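Local coordinates for diguanylate cyclase (Xanthomonas campestris pv. campestris, PDB 5H5O), which binds cyclic GMP through its cyclic nucleotide-binding domain and probably makes cyclic di-GMP from two GTP molecules through a separate GGDEF domain, at residues G63-E68 with I117-N122. Residues are numbered along the deposited sequence; the frame is centred on the assembly and turned at random.
With PCG (cyclic guanosine monophosphate), chain C.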
loop_
_atom_site.group_PDB
_atom_site.type_symbol
_atom_site.label_atom_id
_atom_site.label_comp_id
_atom_site.label_asym_id
_atom_site.label_seq_id
_atom_site.Cartn_x
_atom_site.Cartn_y
_atom_site.Cartn_z
ATOM N N GLY A 63 -16.997 -2.840 10.718
ATOM C CA GLY A 63 -16.233 -3.561 9.713
ATOM C C GLY A 63 -15.272 -2.714 8.884
ATOM O O GLY A 63 -14.448 -3.256 8.127
ATOM N N GLU A 64 -15.350 -1.390 9.017
ATOM C CA GLU A 64 -14.403 -0.526 8.311
ATOM C C GLU A 64 -13.158 -0.251 9.148
ATOM O O GLU A 64 -13.231 -0.149 10.378
ATOM C CB GLU A 64 -15.069 0.780 7.864
ATOM C CG GLU A 64 -16.031 0.613 6.686
ATOM C CD GLU A 64 -16.807 1.893 6.381
ATOM O OE1 GLU A 64 -16.245 2.782 5.711
ATOM O OE2 GLU A 64 -17.973 2.017 6.825
ATOM N N PHE A 65 -12.018 -0.129 8.475
ATOM C CA PHE A 65 -10.739 0.044 9.153
ATOM C C PHE A 65 -10.063 1.349 8.775
ATOM O O PHE A 65 -10.355 1.931 7.739
ATOM C CB PHE A 65 -9.816 -1.133 8.848
ATOM C CG PHE A 65 -9.315 -1.160 7.434
ATOM C CD1 PHE A 65 -8.142 -0.491 7.083
ATOM C CD2 PHE A 65 -9.995 -1.867 6.457
ATOM C CE1 PHE A 65 -7.670 -0.515 5.778
ATOM C CE2 PHE A 65 -9.519 -1.906 5.149
ATOM C CZ PHE A 65 -8.352 -1.222 4.812
ATOM N N PHE A 66 -9.181 1.821 9.640
ATOM C CA PHE A 66 -8.492 3.086 9.405
ATOM C C PHE A 66 -7.279 3.141 10.295
ATOM O O PHE A 66 -7.202 2.415 11.284
ATOM C CB PHE A 66 -9.409 4.280 9.702
ATOM C CG PHE A 66 -9.916 4.342 11.134
ATOM C CD1 PHE A 66 -9.304 5.164 12.073
ATOM C CD2 PHE A 66 -11.022 3.609 11.527
ATOM C CE1 PHE A 66 -9.786 5.249 13.388
ATOM C CE2 PHE A 66 -11.511 3.684 12.845
ATOM C CZ PHE A 66 -10.905 4.502 13.768
ATOM N N GLY A 67 -6.329 4.005 9.952
ATOM C CA GLY A 67 -5.136 4.148 10.761
ATOM C C GLY A 67 -4.000 3.218 10.382
ATOM O O GLY A 67 -2.962 3.211 11.053
ATOM N N GLU A 68 -4.181 2.444 9.308
ATOM C CA GLU A 68 -3.142 1.497 8.874
ATOM C C GLU A 68 -1.864 2.216 8.421
ATOM O O GLU A 68 -0.778 1.668 8.555
ATOM C CB GLU A 68 -3.664 0.507 7.812
ATOM C CG GLU A 68 -3.744 1.026 6.356
ATOM C CD GLU A 68 -4.825 2.081 6.129
ATOM O OE1 GLU A 68 -5.560 2.413 7.082
ATOM O OE2 GLU A 68 -4.944 2.570 4.988
ATOM N N ILE A 117 -3.547 -1.087 -0.160
ATOM C CA ILE A 117 -2.956 -0.314 -1.258
ATOM C C ILE A 117 -4.013 0.203 -2.239
ATOM O O ILE A 117 -4.000 1.374 -2.598
ATOM C CB ILE A 117 -1.917 -1.140 -2.019
ATOM C CG1 ILE A 117 -0.668 -1.296 -1.160
ATOM C CG2 ILE A 117 -1.549 -0.464 -3.347
ATOM C CD1 ILE A 117 0.203 -2.476 -1.563
ATOM N N VAL A 118 -4.929 -0.672 -2.653
ATOM C CA VAL A 118 -6.021 -0.268 -3.520
ATOM C C VAL A 118 -6.827 0.869 -2.881
ATOM O O VAL A 118 -7.088 1.883 -3.524
ATOM C CB VAL A 118 -6.971 -1.431 -3.838
ATOM C CG1 VAL A 118 -8.135 -0.927 -4.677
ATOM C CG2 VAL A 118 -6.226 -2.567 -4.562
ATOM N N ARG A 119 -7.191 0.709 -1.609
ATOM C CA ARG A 119 -7.974 1.723 -0.916
ATOM C C ARG A 119 -7.213 3.051 -0.877
ATOM O O ARG A 119 -7.767 4.099 -1.193
ATOM C CB ARG A 119 -8.336 1.256 0.504
ATOM C CG ARG A 119 -9.535 1.981 1.127
ATOM C CD ARG A 119 -9.518 1.915 2.660
ATOM N NE ARG A 119 -8.387 2.661 3.208
ATOM C CZ ARG A 119 -8.400 3.354 4.345
ATOM N NH1 ARG A 119 -9.497 3.409 5.099
ATOM N NH2 ARG A 119 -7.303 3.996 4.727
ATOM N N VAL A 120 -5.934 2.987 -0.529
ATOM C CA VAL A 120 -5.120 4.180 -0.324
ATOM C C VAL A 120 -4.786 4.920 -1.622
ATOM O O VAL A 120 -4.715 6.150 -1.641
ATOM C CB VAL A 120 -3.848 3.844 0.479
ATOM C CG1 VAL A 120 -2.893 5.033 0.528
ATOM C CG2 VAL A 120 -4.241 3.427 1.892
ATOM N N VAL A 121 -4.590 4.182 -2.708
ATOM C CA VAL A 121 -4.372 4.819 -4.002
ATOM C C VAL A 121 -5.662 5.510 -4.444
ATOM O O VAL A 121 -5.631 6.529 -5.142
ATOM C CB VAL A 121 -3.848 3.817 -5.052
ATOM C CG1 VAL A 121 -3.913 4.403 -6.465
ATOM C CG2 VAL A 121 -2.424 3.419 -4.698
ATOM N N ASN A 122 -6.787 4.979 -3.978
ATOM C CA ASN A 122 -8.087 5.577 -4.240
ATOM C C ASN A 122 -8.555 6.495 -3.106
ATOM O O ASN A 122 -9.755 6.677 -2.910
ATOM C CB ASN A 122 -9.136 4.489 -4.492
ATOM C CG ASN A 122 -8.901 3.738 -5.788
ATOM O OD1 ASN A 122 -8.187 4.211 -6.672
ATOM N ND2 ASN A 122 -9.503 2.563 -5.908
HETATM P PA PCG C . -3.958 7.539 9.422
HETATM O O1A PCG C . -3.417 6.664 10.502
HETATM O O2A PCG C . -3.299 8.551 8.540
HETATM O "O5'" PCG C . -4.950 8.019 10.124
HETATM C "C5'" PCG C . -5.947 8.730 9.385
HETATM C "C4'" PCG C . -6.518 7.678 8.473
HETATM O "O4'" PCG C . -7.521 7.982 7.538
HETATM C "C3'" PCG C . -5.449 7.005 7.669
HETATM O "O3'" PCG C . -4.443 6.467 8.568
HETATM C "C2'" PCG C . -6.294 6.061 6.858
HETATM O "O2'" PCG C . -6.505 4.758 7.408
HETATM C "C1'" PCG C . -7.646 6.786 6.777
HETATM N N9 PCG C . -8.217 7.427 5.546
HETATM C C8 PCG C . -9.478 7.274 5.125
HETATM N N7 PCG C . -9.709 7.960 3.991
HETATM C C5 PCG C . -8.590 8.575 3.657
HETATM C C6 PCG C . -8.147 9.468 2.554
HETATM O O6 PCG C . -8.949 9.783 1.668
HETATM N N1 PCG C . -6.861 9.917 2.545
HETATM C C2 PCG C . -5.974 9.579 3.510
HETATM N N2 PCG C . -4.714 10.057 3.446
HETATM N N3 PCG C . -6.316 8.752 4.568
HETATM C C4 PCG C . -7.584 8.236 4.679
#
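Arg119 reaches from helix 106-121 to the carboxylate of Glu68, its NH2 forming a salt bridge with Glu68 OE2 at 2.8 Å. The two flat groups are turned 74° apart, so a single nitrogen meets the carboxylate obliquely instead of two N-H groups lying flat along both oxygens. Glu68 OE1, the other carboxylate oxygen, accepts a hydrogen bond from the ribose O2' of cyclic GMP (2.5 Å); glutamate thus offers one oxygen to each partner. Arg119, long enough to reach both, adds a weak bond from NH2 to O2' (2.9 Å), which lies near the guanidinium plane at its edge. The backbone N of Gly67 donates a third bond to O2', at 2.7 Å. This is the ribose end of the phosphate-binding cassette of the cyclic nucleotide-binding fold, where a Gly-Glu pair opens the short helix after strand 65-66; the long helix 106-121, which follows the beta-roll, contributes Arg119 as well. Glycine suits position 67 because, at its backbone phi and psi, a CB would collide with the carbonyl O of Phe66. Phe65 supplies a flat, apolar surface: its ring plane is 21° from that of the guanidinium, and Phe65 CE1 lies 4.1 Å above the guanidinium plane of Arg119, offset toward the rim. Phe65 CZ meets Arg119 CD, and Phe112 packs edge-to-face with the same ring. Arg119 bends at chi3 (66°), which swings NE out of line with CB-CG-CD; this NE is buried without a polar partner. Val120 places a compact methyl, CG2, 3.3 Å from Glu68 OE2, while Ile117, further back on the helix, packs on Ile117 of the second subunit.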